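Local coordinates for Hcp1 family type VI secretion system effector (Yersinia pestis, PDB 3V4H), which probably assembles into six-membered rings that form the inner tube of the type VI secretion system, although its own function is not established, at residues A75-F80 and F151-M156; K104-V109 and I123-V128; V128-V133 and E147-S152. All coordinates share one frame; numbering follows the deposited sequence.

Interaction 1 (A75-F80 and F151-M156); sequences ASVSDF and FSFTKM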
loop_
_atom_site.group_PDB
_atom_site.type_symbol
_atom_site.label_atom_id
_atom_site.label_comp_id
_atom_site.label_asym_id
_atom_site.label_seq_id
_atom_site.Cartn_x
_atom_site.Cartn_y
_atom_site.Cartn_z
ATOM N N ALA A 75 -23.405 19.192 -9.717
ATOM C CA ALA A 75 -22.426 18.574 -8.862
ATOM C C ALA A 75 -22.682 17.070 -8.729
ATOM O O ALA A 75 -23.829 16.634 -8.745
ATOM C CB ALA A 75 -22.468 19.244 -7.498
ATOM N N SER A 76 -21.598 16.294 -8.633
ATOM C CA SER A 76 -21.648 14.903 -8.161
ATOM C C SER A 76 -21.413 14.897 -6.658
ATOM O O SER A 76 -20.332 15.307 -6.195
ATOM C CB SER A 76 -20.576 14.025 -8.832
ATOM O OG SER A 76 -21.002 13.636 -10.137
ATOM N N VAL A 77 -22.422 14.419 -5.929
ATOM C CA VAL A 77 -22.516 14.519 -4.487
ATOM C C VAL A 77 -22.479 13.115 -3.897
ATOM O O VAL A 77 -23.371 12.347 -4.154
ATOM C CB VAL A 77 -23.851 15.168 -4.091
ATOM C CG1 VAL A 77 -23.964 15.319 -2.589
ATOM C CG2 VAL A 77 -24.011 16.524 -4.784
ATOM N N SER A 78 -21.482 12.793 -3.070
ATOM C CA SER A 78 -21.396 11.420 -2.547
ATOM C C SER A 78 -22.417 11.097 -1.435
ATOM O O SER A 78 -23.085 11.984 -0.897
ATOM C CB SER A 78 -19.965 11.082 -2.127
ATOM O OG SER A 78 -19.617 11.675 -0.853
ATOM N N ASP A 79 -22.553 9.809 -1.130
ATOM C CA ASP A 79 -23.335 9.332 -0.007
ATOM C C ASP A 79 -22.630 9.880 1.186
ATOM O O ASP A 79 -21.449 10.061 1.094
ATOM C CB ASP A 79 -23.270 7.793 0.063
ATOM C CG ASP A 79 -24.201 7.128 -0.952
ATOM O OD1 ASP A 79 -25.015 7.842 -1.524
ATOM O OD2 ASP A 79 -24.140 5.897 -1.148
ATOM N N PHE A 80 -23.338 10.212 2.255
ATOM C CA PHE A 80 -22.675 10.546 3.554
ATOM C C PHE A 80 -22.316 9.208 4.133
ATOM O O PHE A 80 -23.062 8.247 3.937
ATOM C CB PHE A 80 -23.612 11.316 4.493
ATOM C CG PHE A 80 -22.922 11.905 5.714
ATOM C CD1 PHE A 80 -22.233 13.105 5.645
ATOM C CD2 PHE A 80 -22.978 11.245 6.909
ATOM C CE1 PHE A 80 -21.651 13.633 6.768
ATOM C CE2 PHE A 80 -22.384 11.776 8.033
ATOM C CZ PHE A 80 -21.698 12.945 7.951
ATOM N N PHE A 151 -25.264 6.622 3.331
ATOM C CA PHE A 151 -26.676 6.902 2.987
ATOM C C PHE A 151 -26.891 7.952 1.913
ATOM O O PHE A 151 -26.054 8.840 1.692
ATOM C CB PHE A 151 -27.528 7.202 4.234
ATOM C CG PHE A 151 -27.107 8.429 5.042
ATOM C CD1 PHE A 151 -27.425 9.704 4.628
ATOM C CD2 PHE A 151 -26.502 8.281 6.265
ATOM C CE1 PHE A 151 -27.115 10.809 5.398
ATOM C CE2 PHE A 151 -26.171 9.384 7.045
ATOM C CZ PHE A 151 -26.502 10.649 6.610
ATOM N N SER A 152 -27.991 7.757 1.200
ATOM C CA SER A 152 -28.532 8.664 0.185
ATOM C C SER A 152 -29.274 9.806 0.813
ATOM O O SER A 152 -29.756 9.640 1.918
ATOM C CB SER A 152 -29.614 7.929 -0.592
ATOM O OG SER A 152 -29.130 7.724 -1.861
ATOM N N PHE A 153 -29.450 10.918 0.081
ATOM C CA PHE A 153 -30.357 11.983 0.527
ATOM C C PHE A 153 -30.782 12.892 -0.638
ATOM O O PHE A 153 -30.106 12.992 -1.666
ATOM C CB PHE A 153 -29.755 12.781 1.707
ATOM C CG PHE A 153 -28.392 13.339 1.423
ATOM C CD1 PHE A 153 -28.240 14.597 0.832
ATOM C CD2 PHE A 153 -27.260 12.598 1.696
ATOM C CE1 PHE A 153 -26.994 15.100 0.521
ATOM C CE2 PHE A 153 -25.993 13.104 1.427
ATOM C CZ PHE A 153 -25.853 14.341 0.840
ATOM N N THR A 154 -31.955 13.505 -0.521
ATOM C CA THR A 154 -32.431 14.389 -1.576
ATOM C C THR A 154 -32.064 15.847 -1.316
ATOM O O THR A 154 -31.910 16.602 -2.254
ATOM C CB THR A 154 -33.946 14.205 -1.799
ATOM O OG1 THR A 154 -34.592 14.190 -0.524
ATOM C CG2 THR A 154 -34.200 12.875 -2.497
ATOM N N LYS A 155 -31.921 16.231 -0.047
ATOM C CA LYS A 155 -31.519 17.580 0.336
ATOM C C LYS A 155 -30.621 17.532 1.548
ATOM O O LYS A 155 -30.659 16.566 2.311
ATOM C CB LYS A 155 -32.727 18.436 0.705
ATOM C CG LYS A 155 -33.789 18.480 -0.376
ATOM C CD LYS A 155 -34.881 19.479 -0.045
ATOM C CE LYS A 155 -36.061 18.859 0.685
ATOM N NZ LYS A 155 -37.261 19.682 0.418
ATOM N N MET A 156 -29.821 18.581 1.713
ATOM C CA MET A 156 -29.061 18.775 2.940
ATOM C C MET A 156 -28.887 20.249 3.259
ATOM O O MET A 156 -28.894 21.077 2.366
ATOM C CB MET A 156 -27.666 18.120 2.810
ATOM C CG MET A 156 -26.721 18.694 1.756
ATOM S SD MET A 156 -25.854 20.217 2.216
ATOM C CE MET A 156 -25.293 19.763 3.823
#
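Phe80 and Phe151 come together through two different first torsions: Phe80 carries CG opposite its own backbone nitrogen (chi1 -169°), whereas Phe151 holds CG between nitrogen and carbonyl carbon (chi1 62°). The two side chains run alongside each other, pointing the same way, on one face of the antiparallel sheet. Their rings meet obliquely, planes inclined at 35°, and Phe80 CD2 approaches Phe151 CZ to 3.6 Å. Closer to the backbone, Phe80 CB sits over one face of the Phe151 ring in a CH-pi contact, 3.9 Å from the ring centroid. The same two residues form a hydrogen-bonded pair, Phe151 N reaching Phe80 O at 2.8 Å and Phe80 N returning to Phe151 O at 3.1 Å. One residue earlier, Asp79 lays CB 3.4 Å from Phe151 O, while its OD2 is held by Thr131.

Toward Val77 the two backbones are no longer paired, and the contact passes to side chains. Phe153 turns an edge toward the Phe80 amide, and its CZ meets Val77 CG1 at 4.0 Å, the two side chains crossing at about a right angle.

Within the fold, Phe125 of strand 119-126 meets the rings of Phe80, Phe151 and Phe153, Trp56 of strand 53-59 packs on Val77 and Phe153, and Leu98 of a neighbouring subunit packs on Val77.

Interaction 2 (K104-V109 and I123-V128); sequences KNVQFV and IKFTDV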
loop_
_atom_site.group_PDB
_atom_site.type_symbol
_atom_site.label_atom_id
_atom_site.label_comp_id
_atom_site.label_asym_id
_atom_site.label_seq_id
_atom_site.Cartn_x
_atom_site.Cartn_y
_atom_site.Cartn_z
ATOM N N LYS A 104 -36.896 10.167 7.283
ATOM C CA LYS A 104 -37.329 11.541 6.979
ATOM C C LYS A 104 -36.251 12.588 7.248
ATOM O O LYS A 104 -36.019 13.465 6.420
ATOM C CB LYS A 104 -38.584 11.886 7.766
ATOM C CG LYS A 104 -39.806 11.113 7.314
ATOM C CD LYS A 104 -41.068 11.920 7.568
ATOM C CE LYS A 104 -42.315 11.217 7.066
ATOM N NZ LYS A 104 -43.483 12.138 7.082
ATOM N N ASN A 105 -35.588 12.470 8.397
ATOM C CA ASN A 105 -34.636 13.462 8.865
ATOM C C ASN A 105 -33.480 12.740 9.518
ATOM O O ASN A 105 -33.701 11.761 10.243
ATOM C CB ASN A 105 -35.261 14.367 9.930
ATOM C CG ASN A 105 -36.425 15.167 9.415
ATOM O OD1 ASN A 105 -36.220 16.179 8.756
ATOM N ND2 ASN A 105 -37.659 14.736 9.721
ATOM N N VAL A 106 -32.270 13.231 9.232
ATOM C CA VAL A 106 -31.047 12.813 9.878
ATOM C C VAL A 106 -30.293 14.088 10.196
ATOM O O VAL A 106 -30.202 14.980 9.340
ATOM C CB VAL A 106 -30.178 11.934 8.959
ATOM C CG1 VAL A 106 -28.810 11.658 9.598
ATOM C CG2 VAL A 106 -30.886 10.617 8.652
ATOM N N GLN A 107 -29.784 14.178 11.424
ATOM C CA GLN A 107 -29.020 15.332 11.872
ATOM C C GLN A 107 -27.659 14.918 12.464
ATOM O O GLN A 107 -27.582 14.172 13.453
ATOM C CB GLN A 107 -29.829 16.141 12.892
ATOM C CG GLN A 107 -29.069 17.362 13.411
ATOM C CD GLN A 107 -29.603 17.927 14.721
ATOM O OE1 GLN A 107 -30.121 19.043 14.740
ATOM N NE2 GLN A 107 -29.431 17.176 15.838
ATOM N N PHE A 108 -26.599 15.439 11.862
ATOM C CA PHE A 108 -25.211 15.150 12.237
ATOM C C PHE A 108 -24.579 16.371 12.867
ATOM O O PHE A 108 -24.733 17.468 12.370
ATOM C CB PHE A 108 -24.428 14.757 11.008
ATOM C CG PHE A 108 -22.956 14.654 11.254
ATOM C CD1 PHE A 108 -22.446 13.606 11.994
ATOM C CD2 PHE A 108 -22.094 15.605 10.767
ATOM C CE1 PHE A 108 -21.075 13.486 12.258
ATOM C CE2 PHE A 108 -20.738 15.514 11.024
ATOM C CZ PHE A 108 -20.212 14.423 11.752
ATOM N N VAL A 109 -23.938 16.200 14.003
ATOM C CA VAL A 109 -23.449 17.328 14.772
ATOM C C VAL A 109 -22.017 17.092 15.241
ATOM O O VAL A 109 -21.673 16.001 15.803
ATOM C CB VAL A 109 -24.382 17.612 15.987
ATOM C CG1 VAL A 109 -23.706 18.534 16.997
ATOM C CG2 VAL A 109 -25.736 18.261 15.545
ATOM N N ILE A 123 -25.070 19.253 10.113
ATOM C CA ILE A 123 -25.538 18.942 8.764
ATOM C C ILE A 123 -26.821 18.165 8.936
ATOM O O ILE A 123 -26.872 17.172 9.672
ATOM C CB ILE A 123 -24.555 18.079 7.939
ATOM C CG1 ILE A 123 -23.174 18.707 7.927
ATOM C CG2 ILE A 123 -25.052 17.980 6.485
ATOM C CD1 ILE A 123 -22.050 17.833 7.372
ATOM N N LYS A 124 -27.876 18.640 8.286
ATOM C CA LYS A 124 -29.147 18.014 8.393
ATOM C C LYS A 124 -29.450 17.498 7.001
ATOM O O LYS A 124 -29.225 18.207 6.041
ATOM C CB LYS A 124 -30.187 19.039 8.811
ATOM C CG LYS A 124 -29.876 19.787 10.111
ATOM C CD LYS A 124 -30.969 20.829 10.385
ATOM C CE LYS A 124 -30.599 21.829 11.477
ATOM N NZ LYS A 124 -29.795 21.242 12.589
ATOM N N PHE A 125 -29.905 16.253 6.905
ATOM C CA PHE A 125 -30.250 15.644 5.637
ATOM C C PHE A 125 -31.729 15.281 5.640
ATOM O O PHE A 125 -32.292 14.962 6.697
ATOM C CB PHE A 125 -29.413 14.378 5.371
ATOM C CG PHE A 125 -27.970 14.501 5.735
ATOM C CD1 PHE A 125 -26.995 14.694 4.763
ATOM C CD2 PHE A 125 -27.561 14.343 7.051
ATOM C CE1 PHE A 125 -25.659 14.759 5.102
ATOM C CE2 PHE A 125 -26.220 14.420 7.396
ATOM C CZ PHE A 125 -25.265 14.628 6.417
ATOM N N THR A 126 -32.337 15.329 4.450
ATOM C CA THR A 126 -33.729 15.001 4.246
ATOM C C THR A 126 -33.927 13.853 3.279
ATOM O O THR A 126 -33.230 13.770 2.269
ATOM C CB THR A 126 -34.465 16.194 3.652
ATOM O OG1 THR A 126 -34.471 17.210 4.634
ATOM C CG2 THR A 126 -35.918 15.848 3.285
ATOM N N ASP A 127 -34.905 12.998 3.599
ATOM C CA ASP A 127 -35.273 11.863 2.782
ATOM C C ASP A 127 -34.081 10.950 2.519
ATOM O O ASP A 127 -33.601 10.848 1.392
ATOM C CB ASP A 127 -35.873 12.348 1.471
ATOM C CG ASP A 127 -36.676 11.301 0.796
ATOM O OD1 ASP A 127 -37.145 10.376 1.497
ATOM O OD2 ASP A 127 -36.853 11.404 -0.435
ATOM N N VAL A 128 -33.654 10.261 3.577
ATOM C CA VAL A 128 -32.430 9.455 3.583
ATOM C C VAL A 128 -32.720 7.971 3.306
ATOM O O VAL A 128 -33.740 7.430 3.767
ATOM C CB VAL A 128 -31.720 9.584 4.941
ATOM C CG1 VAL A 128 -30.613 8.540 5.068
ATOM C CG2 VAL A 128 -31.162 10.997 5.118
#
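Val106 and Phe125 face one another across a beta hairpin, strand 103-111 followed by strand 119-126, within the predominantly beta fold of the Hcp family. The hairpin illustrates how alternation along paired strands sorts side chains onto two chemically distinct faces. On the buried face, Val106 meets Phe125 at a slant, with Val106 CG1 3.9 Å from Phe125 CD2. The other methyl of Val106, CG2, meets Val128, the residue just past the corner at Asp127: it lies 3.6 Å from Val128 CG2, and these two side chains stand roughly perpendicular.

Phe125 also receives Phe108 at its edge, where Phe108 CB comes to 4.0 Å from Phe125 CE2, near the plane of the ring. Phe108 lies beside Ile123, pointing the same way, which brings its CD2 to 4.1 Å from Ile123 CD1. Ile31 of strand 29-33 packs on Val106 and Phe108 from the other side of strand 103-111.

The face bearing Gln107 and Lys124 is polar. Gln107 is extended, and Lys124 runs beside it before bending at its last torsion (chi4 -36°), which carries NZ to Gln107 OE1 at 3.1 Å. The ammonium lies in the carbonyl plane, on a lone pair of the amide oxygen.

Between the two faces, Val106 with Phe125 and Phe108 with Ile123 each form two-bond backbone pairs. Among the shortest of these bonds, Phe125 N reaches Val106 O at 2.8 Å, and it is close to straight. At Asp127 the chain turns a corner, with positive phi, and OD1 is bound by His102. There Asp127 N still donates to Lys104 O at 3.1 Å, but approaches from above the carbonyl plane, 47° out of it.

Interaction 3 (V128-V133 and E147-S152); sequences VIITRV and EEIRFS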
loop_
_atom_site.group_PDB
_atom_site.type_symbol
_atom_site.label_atom_id
_atom_site.label_comp_id
_atom_site.label_asym_id
_atom_site.label_seq_id
_atom_site.Cartn_x
_atom_site.Cartn_y
_atom_site.Cartn_z
ATOM N N VAL A 128 -33.654 10.261 3.577
ATOM C CA VAL A 128 -32.430 9.455 3.583
ATOM C C VAL A 128 -32.720 7.971 3.306
ATOM O O VAL A 128 -33.740 7.430 3.767
ATOM C CB VAL A 128 -31.720 9.584 4.941
ATOM C CG1 VAL A 128 -30.613 8.540 5.068
ATOM C CG2 VAL A 128 -31.162 10.997 5.118
ATOM N N ILE A 129 -31.863 7.343 2.509
ATOM C CA ILE A 129 -31.919 5.898 2.260
ATOM C C ILE A 129 -30.548 5.318 2.578
ATOM O O ILE A 129 -29.527 5.861 2.168
ATOM C CB ILE A 129 -32.282 5.573 0.810
ATOM C CG1 ILE A 129 -33.684 6.108 0.497
ATOM C CG2 ILE A 129 -32.204 4.066 0.550
ATOM C CD1 ILE A 129 -34.100 5.935 -0.943
ATOM N N ILE A 130 -30.538 4.246 3.354
ATOM C CA ILE A 130 -29.324 3.594 3.774
ATOM C C ILE A 130 -28.879 2.697 2.660
ATOM O O ILE A 130 -29.566 1.757 2.306
ATOM C CB ILE A 130 -29.524 2.848 5.094
ATOM C CG1 ILE A 130 -29.919 3.864 6.165
ATOM C CG2 ILE A 130 -28.222 2.150 5.545
ATOM C CD1 ILE A 130 -30.427 3.210 7.418
ATOM N N THR A 131 -27.741 3.043 2.076
ATOM C CA THR A 131 -27.221 2.418 0.863
ATOM C C THR A 131 -26.164 1.340 1.134
ATOM O O THR A 131 -25.889 0.508 0.264
ATOM C CB THR A 131 -26.543 3.485 0.035
ATOM O OG1 THR A 131 -25.563 4.147 0.876
ATOM C CG2 THR A 131 -27.594 4.477 -0.438
ATOM N N ARG A 132 -25.574 1.359 2.325
ATOM C CA ARG A 132 -24.488 0.405 2.684
ATOM C C ARG A 132 -24.324 0.205 4.187
ATOM O O ARG A 132 -24.374 1.157 4.940
ATOM C CB ARG A 132 -23.159 0.846 2.081
ATOM C CG ARG A 132 -22.435 -0.305 1.387
ATOM C CD ARG A 132 -20.998 0.046 0.991
ATOM N NE ARG A 132 -20.915 0.372 -0.438
ATOM C CZ ARG A 132 -19.819 0.805 -1.063
ATOM N NH1 ARG A 132 -18.676 0.968 -0.399
ATOM N NH2 ARG A 132 -19.864 1.066 -2.368
ATOM N N VAL A 133 -24.175 -1.054 4.606
ATOM C CA VAL A 133 -23.840 -1.415 5.985
ATOM C C VAL A 133 -22.686 -2.432 6.005
ATOM O O VAL A 133 -22.868 -3.580 5.594
ATOM C CB VAL A 133 -25.035 -2.033 6.742
ATOM C CG1 VAL A 133 -24.634 -2.256 8.206
ATOM C CG2 VAL A 133 -26.302 -1.168 6.607
ATOM N N GLU A 147 -19.081 -0.499 12.648
ATOM C CA GLU A 147 -19.841 -0.590 11.445
ATOM C C GLU A 147 -19.836 0.784 10.725
ATOM O O GLU A 147 -19.916 1.830 11.340
ATOM C CB GLU A 147 -21.249 -1.001 11.911
ATOM C CG GLU A 147 -22.381 -0.820 10.976
ATOM C CD GLU A 147 -23.691 -1.359 11.596
ATOM O OE1 GLU A 147 -23.853 -2.600 11.590
ATOM O OE2 GLU A 147 -24.523 -0.543 12.100
ATOM N N GLU A 148 -19.641 0.743 9.434
ATOM C CA GLU A 148 -19.687 1.885 8.607
ATOM C C GLU A 148 -21.055 1.888 7.933
ATOM O O GLU A 148 -21.530 0.850 7.431
ATOM C CB GLU A 148 -18.575 1.831 7.575
ATOM C CG GLU A 148 -18.840 2.750 6.404
ATOM C CD GLU A 148 -17.736 2.760 5.376
ATOM O OE1 GLU A 148 -18.127 2.731 4.167
ATOM O OE2 GLU A 148 -16.517 2.811 5.784
ATOM N N ILE A 149 -21.664 3.071 7.906
ATOM C CA ILE A 149 -22.967 3.314 7.279
ATOM C C ILE A 149 -22.779 4.454 6.272
ATOM O O ILE A 149 -22.087 5.455 6.588
ATOM C CB ILE A 149 -24.023 3.627 8.346
ATOM C CG1 ILE A 149 -24.360 2.336 9.103
ATOM C CG2 ILE A 149 -25.289 4.200 7.709
ATOM C CD1 ILE A 149 -24.575 2.545 10.578
ATOM N N ARG A 150 -23.249 4.203 5.046
ATOM C CA ARG A 150 -23.414 5.188 3.994
ATOM C C ARG A 150 -24.883 5.398 3.679
ATOM O O ARG A 150 -25.666 4.453 3.760
ATOM C CB ARG A 150 -22.775 4.696 2.720
ATOM C CG ARG A 150 -21.350 4.307 2.971
ATOM C CD ARG A 150 -20.545 4.186 1.711
ATOM N NE ARG A 150 -19.187 3.782 2.063
ATOM C CZ ARG A 150 -18.217 3.578 1.186
ATOM N NH1 ARG A 150 -18.439 3.736 -0.116
ATOM N NH2 ARG A 150 -17.016 3.214 1.619
ATOM N N PHE A 151 -25.264 6.622 3.331
ATOM C CA PHE A 151 -26.676 6.902 2.987
ATOM C C PHE A 151 -26.891 7.952 1.913
ATOM O O PHE A 151 -26.054 8.840 1.692
ATOM C CB PHE A 151 -27.528 7.202 4.234
ATOM C CG PHE A 151 -27.107 8.429 5.042
ATOM C CD1 PHE A 151 -27.425 9.704 4.628
ATOM C CD2 PHE A 151 -26.502 8.281 6.265
ATOM C CE1 PHE A 151 -27.115 10.809 5.398
ATOM C CE2 PHE A 151 -26.171 9.384 7.045
ATOM C CZ PHE A 151 -26.502 10.649 6.610
ATOM N N SER A 152 -27.991 7.757 1.200
ATOM C CA SER A 152 -28.532 8.664 0.185
ATOM C C SER A 152 -29.274 9.806 0.813
ATOM O O SER A 152 -29.756 9.640 1.918
ATOM C CB SER A 152 -29.614 7.929 -0.592
ATOM O OG SER A 152 -29.130 7.724 -1.861
#
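Val128 and Phe151 form the tight end of a beta hairpin, strand 128-138 returning as strand 146-152, whose register is broken by a classic beta bulge. Val128 slants across the aromatic ring, bringing CG1 to 3.4 Å from Phe151 CD1. On the face that carries Phe151, Ile130 CG2 touches Ile149 CG2 at 4.2 Å, and Leu93 of helix 90-99 packs on both isoleucines. Glu147 is also buried: OE2 is bound by His84 and Ser90, while OE1, against Val133 CG1, has no polar partner in the model.

The opposite face, with Arg132, Arg150 and Ser152, is the more exposed side, and polar. Arg150 stretches out straight and grips Glu148 side-on in a salt bridge, NE and NH2 both donating to Glu148 OE1, with NE at 2.6 Å. Arg132 runs alongside Arg150, but the very close approach of their NH1 atoms makes the modelled guanidinium positions doubtful. Beside Arg132, the sheet continues into a strand of a neighbouring subunit.

The bulge lies between the pairs Ile130-Phe151 and Arg132-Arg150. Thr131 and Arg132 both face Arg150, whose carbonyl oxygen O accepts Thr131 N at 3.0 Å and, more weakly, Arg132 N at 3.4 Å.

How the interactions relate
Interactions 1 and 3 share Phe151 and Ser152, because strand 146-152 has strand 76-85 on one side and strand 128-138 on the other. A probable hydrogen bond across that central strand, between Asp79 OD2 and Thr131 OG1 at 3.0 Å, links the two strands that flank it. The paired strands of interaction 2 belong to the six-stranded sheet, and interaction 2 is nested between the segments of interaction 1; Thr126 N probably donates to Lys155 O at 3.0 Å, joining the two. Val128 passes directly from interaction 2 into interaction 3. The three centres lie 11 to 12 Å apart, and the sheets meet through aromatic packing, Phe125 CG lying 3.8 Å from Phe151 CE1.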